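Glycosyl hydrolase family 26 (Bacteroides ovatus, PDB 4ZXO) hydrolyses beta-mannan chains such as those of galactomannan, acting as a family 26 glycoside hydrolase with a TIM-barrel catalytic fold. Local coordinates at residues S80-H83 with L84-Y87; L65-I68 with E69-G72; A143-L146 with L147-T151; E130-V133 with K134-W138. All blocks are in the same frame, centred on the assembly; numbering follows the deposited sequence.

Contact 1. Residues S80-H83 with L84-Y87; sequences SFAH and LREY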
loop_
_atom_site.group_PDB
_atom_site.type_symbol
_atom_site.label_atom_id
_atom_site.label_comp_id
_atom_site.label_asym_id
_atom_site.label_seq_id
_atom_site.Cartn_x
_atom_site.Cartn_y
_atom_site.Cartn_z
ATOM N N SER A 80 -17.359 4.186 4.053
ATOM C CA SER A 80 -17.818 5.131 3.046
ATOM C C SER A 80 -16.625 5.908 2.471
ATOM O O SER A 80 -15.653 6.165 3.169
ATOM C CB SER A 80 -18.843 6.134 3.609
ATOM O OG SER A 80 -18.207 7.022 4.558
ATOM N N PHE A 81 -16.743 6.312 1.225
ATOM C CA PHE A 81 -15.707 7.123 0.627
ATOM C C PHE A 81 -15.621 8.469 1.323
ATOM O O PHE A 81 -14.529 9.039 1.430
ATOM C CB PHE A 81 -15.954 7.278 -0.880
ATOM C CG PHE A 81 -15.838 5.969 -1.602
ATOM C CD1 PHE A 81 -14.624 5.298 -1.607
ATOM C CD2 PHE A 81 -16.952 5.371 -2.206
ATOM C CE1 PHE A 81 -14.505 4.056 -2.214
ATOM C CE2 PHE A 81 -16.864 4.115 -2.781
ATOM C CZ PHE A 81 -15.612 3.448 -2.800
ATOM N N ALA A 82 -16.740 8.997 1.817
ATOM C CA ALA A 82 -16.661 10.275 2.518
ATOM C C ALA A 82 -15.870 10.109 3.839
ATOM O O ALA A 82 -15.100 11.011 4.256
ATOM C CB ALA A 82 -18.056 10.828 2.781
ATOM N N HIS A 83 -16.017 8.946 4.493
ATOM C CA HIS A 83 -15.170 8.672 5.691
ATOM C C HIS A 83 -13.713 8.482 5.327
ATOM O O HIS A 83 -12.826 9.042 6.004
ATOM C CB HIS A 83 -15.628 7.420 6.445
ATOM C CG HIS A 83 -16.687 7.695 7.469
ATOM N ND1 HIS A 83 -17.681 6.783 7.768
ATOM C CD2 HIS A 83 -16.831 8.734 8.353
ATOM C CE1 HIS A 83 -18.418 7.260 8.767
ATOM N NE2 HIS A 83 -17.944 8.452 9.122
ATOM N N LEU A 84 -13.430 7.734 4.249
ATOM C CA LEU A 84 -12.022 7.581 3.816
ATOM C C LEU A 84 -11.401 8.956 3.596
ATOM O O LEU A 84 -10.252 9.218 4.002
ATOM C CB LEU A 84 -11.913 6.788 2.515
ATOM C CG LEU A 84 -12.303 5.312 2.649
ATOM C CD1 LEU A 84 -12.068 4.572 1.324
ATOM C CD2 LEU A 84 -11.489 4.637 3.756
ATOM N N ARG A 85 -12.133 9.855 2.923
ATOM C CA ARG A 85 -11.556 11.185 2.708
ATOM C C ARG A 85 -11.251 11.914 4.017
ATOM O O ARG A 85 -10.191 12.485 4.191
ATOM C CB ARG A 85 -12.466 12.041 1.848
ATOM C CG ARG A 85 -11.961 13.434 1.681
ATOM C CD ARG A 85 -12.955 14.217 0.847
ATOM N NE ARG A 85 -13.333 13.578 -0.410
ATOM C CZ ARG A 85 -14.508 13.013 -0.673
ATOM N NH1 ARG A 85 -15.460 13.003 0.252
ATOM N NH2 ARG A 85 -14.726 12.447 -1.876
ATOM N N GLU A 86 -12.134 11.804 4.997
ATOM C CA GLU A 86 -11.859 12.374 6.321
ATOM C C GLU A 86 -10.621 11.783 6.965
ATOM O O GLU A 86 -9.776 12.512 7.482
ATOM C CB GLU A 86 -13.020 12.121 7.261
ATOM C CG GLU A 86 -14.150 13.019 7.142
ATOM C CD GLU A 86 -15.141 12.785 8.300
ATOM O OE1 GLU A 86 -15.126 11.691 8.908
ATOM O OE2 GLU A 86 -15.897 13.704 8.639
ATOM N N TYR A 87 -10.493 10.454 6.905
ATOM C CA TYR A 87 -9.368 9.806 7.580
ATOM C C TYR A 87 -8.077 10.211 6.909
ATOM O O TYR A 87 -7.029 10.352 7.574
ATOM C CB TYR A 87 -9.478 8.282 7.598
ATOM C CG TYR A 87 -10.778 7.791 8.165
ATOM C CD1 TYR A 87 -11.467 8.520 9.153
ATOM C CD2 TYR A 87 -11.347 6.573 7.712
ATOM C CE1 TYR A 87 -12.695 8.056 9.648
ATOM C CE2 TYR A 87 -12.567 6.113 8.214
ATOM C CZ TYR A 87 -13.221 6.835 9.191
ATOM O OH TYR A 87 -14.412 6.385 9.695
HETATM O O HOH W 1 -15.341 13.716 3.357
#
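His83 and Tyr87 stand one turn apart in the first two turns of helix 81-93, the helix that links parallel strands 60-64 and 97-101 in a beta-alpha-beta unit of the TIM barrel. Ser80 is its N-cap. The OG of Ser80 accepts from His83 N at 2.9 Å, giving a partner to an amide that has no preceding turn to bond to, a task for which the short serine hydroxyl is well suited. From there the usual i to i+4 ladder runs on: Leu84 N donates to Ser80 O, Arg85 N to Phe81 O, Glu86 N to Ala82 O and Tyr87 N to His83 O. Ala82 O has a second donor, a water 2.9 Å away, and that water in turn accepts from Arg85 NH1 at 3.2 Å, in the plane of the guanidinium. Arg85 NE bonds to Ser148 OG, so the long arginine serves its own helix and the end of helix 132-147 together. On the inner side, Phe81 CD1 lies 4.0 Å from Leu84 CD1, and both side chains also touch Phe145. The imidazole and phenol planes of His83 and Tyr87 are nearly parallel, 7° apart, but strongly offset, the ring centres 5.5 Å from each other; Tyr87 OH sits over one face of the imidazole, toward its rim, 3.4 Å from His83 CG, while His83 O lies over the centre of the phenol ring.

Contact 2. Residues L65-I68 with E69-G72; sequences LGEI and ELGG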
loop_
_atom_site.group_PDB
_atom_site.type_symbol
_atom_site.label_atom_id
_atom_site.label_comp_id
_atom_site.label_asym_id
_atom_site.label_seq_id
_atom_site.Cartn_x
_atom_site.Cartn_y
_atom_site.Cartn_z
ATOM N N LEU A 65 -9.750 1.474 -2.365
ATOM C CA LEU A 65 -10.752 2.129 -3.218
ATOM C C LEU A 65 -11.660 1.139 -3.973
ATOM O O LEU A 65 -12.503 1.557 -4.750
ATOM C CB LEU A 65 -10.082 3.068 -4.207
ATOM C CG LEU A 65 -9.298 4.187 -3.566
ATOM C CD1 LEU A 65 -8.706 5.118 -4.643
ATOM C CD2 LEU A 65 -10.142 4.972 -2.508
ATOM N N GLY A 66 -11.527 -0.156 -3.700
ATOM C CA GLY A 66 -12.351 -1.136 -4.383
ATOM C C GLY A 66 -13.819 -0.785 -4.276
ATOM O O GLY A 66 -14.326 -0.484 -3.175
ATOM N N GLU A 67 -14.482 -0.830 -5.437
ATOM C CA GLU A 67 -15.917 -0.505 -5.693
ATOM C C GLU A 67 -16.169 0.976 -5.884
ATOM O O GLU A 67 -17.284 1.353 -6.216
ATOM C CB GLU A 67 -16.870 -1.090 -4.628
ATOM C CG GLU A 67 -16.755 -2.613 -4.566
ATOM C CD GLU A 67 -17.840 -3.254 -3.739
ATOM O OE1 GLU A 67 -18.858 -2.604 -3.390
ATOM O OE2 GLU A 67 -17.721 -4.446 -3.458
ATOM N N ILE A 68 -15.157 1.844 -5.797
ATOM C CA ILE A 68 -15.398 3.232 -6.205
ATOM C C ILE A 68 -15.848 3.270 -7.642
ATOM O O ILE A 68 -16.675 4.141 -8.024
ATOM C CB ILE A 68 -14.160 4.142 -5.959
ATOM C CG1 ILE A 68 -14.616 5.644 -5.909
ATOM C CG2 ILE A 68 -13.057 3.876 -7.024
ATOM C CD1 ILE A 68 -13.669 6.519 -5.179
ATOM N N GLU A 69 -15.372 2.316 -8.440
ATOM C CA GLU A 69 -15.707 2.256 -9.863
ATOM C C GLU A 69 -17.192 2.006 -10.103
ATOM O O GLU A 69 -17.676 2.237 -11.239
ATOM C CB GLU A 69 -14.906 1.145 -10.542
ATOM C CG GLU A 69 -15.073 -0.275 -9.931
ATOM C CD GLU A 69 -14.212 -0.550 -8.695
ATOM O OE1 GLU A 69 -13.595 0.385 -8.138
ATOM O OE2 GLU A 69 -14.207 -1.741 -8.247
ATOM N N LEU A 70 -17.884 1.448 -9.092
ATOM C CA LEU A 70 -19.331 1.197 -9.200
ATOM C C LEU A 70 -20.177 2.423 -8.922
ATOM O O LEU A 70 -21.403 2.379 -9.078
ATOM C CB LEU A 70 -19.745 0.111 -8.266
ATOM C CG LEU A 70 -19.023 -1.221 -8.467
ATOM C CD1 LEU A 70 -19.581 -2.315 -7.536
ATOM C CD2 LEU A 70 -19.115 -1.739 -9.881
ATOM N N GLY A 71 -19.575 3.521 -8.532
ATOM C CA GLY A 71 -20.358 4.756 -8.335
ATOM C C GLY A 71 -21.177 4.836 -7.049
ATOM O O GLY A 71 -22.023 5.739 -6.886
ATOM N N GLY A 72 -20.948 3.888 -6.135
ATOM C CA GLY A 72 -21.656 3.877 -4.860
ATOM C C GLY A 72 -20.957 4.649 -3.776
ATOM O O GLY A 72 -19.993 5.377 -4.027
HETATM O O HOH W 2 -18.198 5.969 -6.176
#
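Glu69 folds its carboxylate back over the start of its own loop, where OE2 takes a weak hydrogen bond from Glu67 N at 3.0 Å. Two torsions produce this return: CG stands between the backbone N and the carbonyl carbon (chi1 56°), and the chain then bends again at chi2, -82°. An acid of this length can reach past Ile68 to the amide beyond. The buried carboxylate has further donors, Trp102 NE1 at OE1 and Arg105 N at OE2, which hold it from outside the loop. The Ile68 side chain crosses that of Glu69 at an angle, its CG2 branch 3.7 Å from Glu69 OE1, while its other branch, CG1 and CD1, runs toward Phe145 of helix 132-147, an apolar place suited to isoleucine. The backbone beneath these side chains is a type II beta turn from Leu65 to Ile68, closed by Ile68 N to Leu65 O, which passes into a short 3-10 segment in the loop that follows barrel strand 60-64. There Leu70 N donates to Glu67 O at 2.9 Å and Gly71 N to Ile68 O at 3.0 Å, the i to i+3 bonds of the 3-10 winding. Leu70 passes across the aliphatic part of Glu67, Leu70 CD1 lying 4.1 Å from Glu67 CG. Gly71 has a positive phi of 77°, where a CB would press on the preceding carbonyl oxygen. A water links Ile68 O to Gly72 O, donating to both, 2.9 Å from Gly72 O.

Contact 3. Residues A143-L146 with L147-T151; sequences ADFL and LSLKT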
loop_
_atom_site.group_PDB
_atom_site.type_symbol
_atom_site.label_atom_id
_atom_site.label_comp_id
_atom_site.label_asym_id
_atom_site.label_seq_id
_atom_site.Cartn_x
_atom_site.Cartn_y
_atom_site.Cartn_z
ATOM N N ALA A 143 -9.486 8.647 -10.197
ATOM C CA ALA A 143 -8.855 9.973 -10.337
ATOM C C ALA A 143 -9.660 11.071 -9.610
ATOM O O ALA A 143 -9.095 11.895 -8.842
ATOM C CB ALA A 143 -8.680 10.313 -11.820
ATOM N N ASP A 144 -10.979 11.062 -9.813
ATOM C CA ASP A 144 -11.815 12.068 -9.158
ATOM C C ASP A 144 -11.765 11.971 -7.617
ATOM O O ASP A 144 -11.739 13.016 -6.926
ATOM C CB ASP A 144 -13.260 11.922 -9.598
ATOM C CG ASP A 144 -13.498 12.388 -11.014
ATOM O OD1 ASP A 144 -12.661 13.146 -11.556
ATOM O OD2 ASP A 144 -14.536 11.986 -11.571
ATOM N N PHE A 145 -11.693 10.743 -7.077
ATOM C CA PHE A 145 -11.532 10.613 -5.639
ATOM C C PHE A 145 -10.186 11.194 -5.191
ATOM O O PHE A 145 -10.113 11.935 -4.217
ATOM C CB PHE A 145 -11.648 9.171 -5.198
ATOM C CG PHE A 145 -11.547 9.032 -3.718
ATOM C CD1 PHE A 145 -12.622 9.318 -2.918
ATOM C CD2 PHE A 145 -10.376 8.631 -3.117
ATOM C CE1 PHE A 145 -12.522 9.197 -1.522
ATOM C CE2 PHE A 145 -10.270 8.500 -1.721
ATOM C CZ PHE A 145 -11.348 8.797 -0.941
ATOM N N LEU A 146 -9.118 10.853 -5.891
ATOM C CA LEU A 146 -7.795 11.362 -5.533
ATOM C C LEU A 146 -7.729 12.901 -5.537
ATOM O O LEU A 146 -7.056 13.520 -4.706
ATOM C CB LEU A 146 -6.748 10.784 -6.492
ATOM C CG LEU A 146 -6.569 9.248 -6.340
ATOM C CD1 LEU A 146 -5.571 8.694 -7.349
ATOM C CD2 LEU A 146 -6.159 8.831 -4.918
ATOM N N LEU A 147 -8.402 13.500 -6.510
ATOM C CA LEU A 147 -8.419 14.966 -6.605
ATOM C C LEU A 147 -9.223 15.618 -5.466
ATOM O O LEU A 147 -9.132 16.837 -5.232
ATOM C CB LEU A 147 -8.986 15.383 -7.954
ATOM C CG LEU A 147 -8.020 15.047 -9.087
ATOM C CD1 LEU A 147 -8.718 15.141 -10.435
ATOM C CD2 LEU A 147 -6.851 16.001 -9.016
ATOM N N SER A 148 -10.059 14.843 -4.801
ATOM C CA SER A 148 -10.882 15.368 -3.711
ATOM C C SER A 148 -10.135 15.314 -2.378
ATOM O O SER A 148 -10.625 15.858 -1.375
ATOM C CB SER A 148 -12.192 14.568 -3.588
ATOM O OG SER A 148 -11.992 13.323 -2.913
ATOM N N LEU A 149 -8.959 14.692 -2.372
ATOM C CA LEU A 149 -8.155 14.621 -1.163
ATOM C C LEU A 149 -7.376 15.931 -0.988
ATOM O O LEU A 149 -6.251 16.075 -1.493
ATOM C CB LEU A 149 -7.217 13.414 -1.220
ATOM C CG LEU A 149 -7.960 12.112 -1.467
ATOM C CD1 LEU A 149 -6.923 10.982 -1.573
ATOM C CD2 LEU A 149 -8.917 11.825 -0.367
ATOM N N LYS A 150 -8.024 16.897 -0.343
ATOM C CA LYS A 150 -7.448 18.251 -0.148
ATOM C C LYS A 150 -7.506 18.673 1.319
ATOM O O LYS A 150 -8.422 18.309 2.031
ATOM C CB LYS A 150 -8.206 19.300 -0.976
ATOM C CG LYS A 150 -8.199 19.095 -2.467
ATOM C CD LYS A 150 -8.481 20.467 -3.127
ATOM C CE LYS A 150 -9.199 20.367 -4.461
ATOM N NZ LYS A 150 -10.598 19.858 -4.264
ATOM N N THR A 151 -6.534 19.448 1.758
ATOM C CA THR A 151 -6.620 20.036 3.086
ATOM C C THR A 151 -7.731 21.105 3.085
ATOM O O THR A 151 -8.232 21.525 2.023
ATOM C CB THR A 151 -5.268 20.661 3.527
ATOM O OG1 THR A 151 -5.044 21.828 2.729
ATOM C CG2 THR A 151 -4.088 19.681 3.322
#
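Between Ala143 and Leu149 the backbone leaves the alpha-helical pattern: Leu147 N still donates to Ala143 O, but Ser148 N bonds to Phe145 O at 3.0 Å and only weakly to Asp144 O, Leu149 N reaches Leu146 O, and Leu149 is then the centre of an inverse gamma turn. Ser148 suits this tightening because its hydroxyl, held between the backbone N and the carbonyl carbon by a chi1 of 79°, comes back to the helix end. OG donates to Phe145 O at 2.7 Å, in the carbonyl plane and on a lone pair, whereas Ser148 N approaches the same oxygen from above that plane. The carbonyl is thus gripped twice by one residue, through the same OG that serves Arg85. Leu149 points back at the helix and divides its two methyls between neighbours: CD2 packs 3.8 Å from Phe145 CE2, and CD1 lies 4.0 Å from Leu146 CD2. With CG trans to its backbone N (chi1 -177°), the Phe145 ring swings toward the C-terminal end of the helix, where Leu149 CD2 meets it. Leu147 lays its CG 3.3 Å from Ala143 O, an aliphatic covering for a carbonyl already bonded. Asp144, on the exposed side, turns outward to a salt bridge with Lys198. The segment closes helix 132-147 and leads toward strand 159-162; Phe145 touches Phe81 and Arg85 of helix 81-93, Leu149 touches Ile88 of that helix, and Ala143 and Leu146 rest on Leu195 of helix 181-197.

Contact 4. Residues E130-V133 with K134-W138; sequences ENHV and KMLEW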
loop_
_atom_site.group_PDB
_atom_site.type_symbol
_atom_site.label_atom_id
_atom_site.label_comp_id
_atom_site.label_asym_id
_atom_site.label_seq_id
_atom_site.Cartn_x
_atom_site.Cartn_y
_atom_site.Cartn_z
ATOM N N GLU A 130 -14.005 -4.778 -25.619
ATOM C CA GLU A 130 -15.389 -4.381 -25.333
ATOM C C GLU A 130 -15.506 -3.617 -24.033
ATOM O O GLU A 130 -16.485 -2.889 -23.813
ATOM C CB GLU A 130 -16.289 -5.609 -25.290
ATOM C CG GLU A 130 -15.792 -6.554 -24.284
ATOM C CD GLU A 130 -16.485 -7.881 -24.281
ATOM O OE1 GLU A 130 -17.736 -7.895 -24.465
ATOM O OE2 GLU A 130 -15.756 -8.894 -24.057
ATOM N N ASN A 131 -14.517 -3.779 -23.152
ATOM C CA ASN A 131 -14.589 -3.100 -21.855
ATOM C C ASN A 131 -13.541 -2.025 -21.653
ATOM O O ASN A 131 -13.321 -1.552 -20.540
ATOM C CB ASN A 131 -14.483 -4.120 -20.715
ATOM C CG ASN A 131 -15.625 -5.115 -20.739
ATOM O OD1 ASN A 131 -16.786 -4.725 -20.819
ATOM N ND2 ASN A 131 -15.305 -6.390 -20.735
ATOM N N HIS A 132 -12.951 -1.579 -22.750
ATOM C CA HIS A 132 -11.902 -0.552 -22.675
ATOM C C HIS A 132 -12.453 0.803 -22.182
ATOM O O HIS A 132 -11.889 1.407 -21.282
ATOM C CB HIS A 132 -11.254 -0.383 -24.036
ATOM C CG HIS A 132 -10.209 0.675 -24.097
ATOM N ND1 HIS A 132 -8.972 0.534 -23.513
ATOM C CD2 HIS A 132 -10.195 1.871 -24.730
ATOM C CE1 HIS A 132 -8.246 1.612 -23.755
ATOM N NE2 HIS A 132 -8.974 2.449 -24.471
ATOM N N VAL A 133 -13.531 1.298 -22.785
ATOM C CA VAL A 133 -14.036 2.611 -22.372
ATOM C C VAL A 133 -14.448 2.588 -20.898
ATOM O O VAL A 133 -14.172 3.553 -20.145
ATOM C CB VAL A 133 -15.210 3.068 -23.310
ATOM C CG1 VAL A 133 -15.865 4.381 -22.813
ATOM C CG2 VAL A 133 -14.625 3.290 -24.707
ATOM N N LYS A 134 -15.102 1.507 -20.490
ATOM C CA LYS A 134 -15.528 1.350 -19.095
ATOM C C LYS A 134 -14.305 1.331 -18.178
ATOM O O LYS A 134 -14.333 1.942 -17.134
ATOM C CB LYS A 134 -16.308 0.086 -18.914
ATOM C CG LYS A 134 -16.892 -0.024 -17.544
ATOM C CD LYS A 134 -17.884 -1.160 -17.375
ATOM C CE LYS A 134 -17.226 -2.511 -17.553
ATOM N NZ LYS A 134 -18.216 -3.586 -17.307
ATOM N N MET A 135 -13.257 0.601 -18.562
ATOM C CA MET A 135 -12.057 0.558 -17.713
ATOM C C MET A 135 -11.504 1.978 -17.530
ATOM O O MET A 135 -11.087 2.327 -16.420
ATOM C CB MET A 135 -10.984 -0.337 -18.321
ATOM C CG MET A 135 -9.789 -0.615 -17.371
ATOM S SD MET A 135 -10.230 -1.630 -15.908
ATOM C CE MET A 135 -9.870 -0.476 -14.565
ATOM N N LEU A 136 -11.512 2.798 -18.599
ATOM C CA LEU A 136 -10.994 4.140 -18.450
ATOM C C LEU A 136 -11.955 4.971 -17.560
ATOM O O LEU A 136 -11.479 5.815 -16.795
ATOM C CB LEU A 136 -10.771 4.826 -19.810
ATOM C CG LEU A 136 -9.778 4.149 -20.733
ATOM C CD1 LEU A 136 -9.601 4.995 -21.984
ATOM C CD2 LEU A 136 -8.451 3.986 -20.070
ATOM N N GLU A 137 -13.268 4.750 -17.657
ATOM C CA GLU A 137 -14.238 5.443 -16.792
ATOM C C GLU A 137 -13.972 5.060 -15.317
ATOM O O GLU A 137 -14.021 5.916 -14.440
ATOM C CB GLU A 137 -15.655 5.072 -17.236
ATOM C CG GLU A 137 -16.777 5.654 -16.391
ATOM C CD GLU A 137 -17.645 4.545 -15.829
ATOM O OE1 GLU A 137 -18.336 3.769 -16.597
ATOM O OE2 GLU A 137 -17.605 4.434 -14.594
ATOM N N TRP A 138 -13.663 3.779 -15.087
ATOM C CA TRP A 138 -13.362 3.294 -13.731
ATOM C C TRP A 138 -12.115 3.977 -13.179
ATOM O O TRP A 138 -12.112 4.424 -12.053
ATOM C CB TRP A 138 -13.183 1.770 -13.728
ATOM C CG TRP A 138 -14.523 1.039 -13.851
ATOM C CD1 TRP A 138 -15.760 1.566 -14.142
ATOM C CD2 TRP A 138 -14.703 -0.335 -13.621
ATOM N NE1 TRP A 138 -16.708 0.564 -14.101
ATOM C CE2 TRP A 138 -16.085 -0.612 -13.755
ATOM C CE3 TRP A 138 -13.816 -1.361 -13.247
ATOM C CZ2 TRP A 138 -16.617 -1.891 -13.565
ATOM C CZ3 TRP A 138 -14.328 -2.671 -13.071
ATOM C CH2 TRP A 138 -15.732 -2.919 -13.209
HETATM O O HOH W 3 -16.454 -0.186 -22.423
#
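Asn131, His132 and Val133 offer the first carbonyls of helix 132-147, and the backbone bonds to them are regular: Met135 N donates to Asn131 O at 2.9 Å, Leu136 N to His132 O at 3.0 Å and Glu137 N to Val133 O at 2.9 Å. A water takes part at the start, accepting from Lys134 N at 2.9 Å and donating to Glu130 O, so an amide of the first turn is satisfied without the side chain of Asn131. That residue holds the N-cap position but makes no capping bond with its side chain; its ND2 is bonded to Ser124 OG instead. Among the other polar ends, Lys134 NZ donates to Pro107 O, passing 4.0 Å from Asn131 OD1 as the two side chains run side by side, and Glu137 forms a salt bridge with Arg141 one turn further on. His132 ND1 bonds to Val125 O. In van der Waals packing, Leu136 CG lies over one face of the His132 imidazole, toward its rim, and Leu136 CD1 comes 3.6 Å from His132 NE2. The histidine reaches that place because its CG is anti to the backbone N, chi1 178°. Both residues also touch Met190, as does Met135, which is buried and also touches Trp102 and Val125. Along the next turn the methylenes of Lys134 cover the indole of Trp138, CG standing 3.4 Å above its plane. This is the opening of an amphipathic barrel helix, its buried side against the neighbouring helix, with Lys134 reaching the loop at Pro107 and Glu137 pairing with Arg141 along the helix.

Along the chain the order is contact 2, contact 1, contact 4, contact 3. Contact 2 lies in the loop after strand 60-64, contact 1 opens helix 81-93, and contacts 4 and 3 are the two ends of helix 132-147, their centres about 21 Å apart. Contacts 1, 2 and 3 meet around Phe145: Phe81 reaches it from contact 1, Leu65 and Ile68 from contact 2. Contacts 1 and 3 are also joined through Arg85 and Ser148, while contact 2 meets contact 4 where Glu69 CB packs on Trp138 CG, 3.3 Å away. Contacts 1 and 4 do not touch. Helix 132-147 thus packs at its C-terminal end on helix 81-93 and, through Phe145 and Trp138, on the loop 65-72.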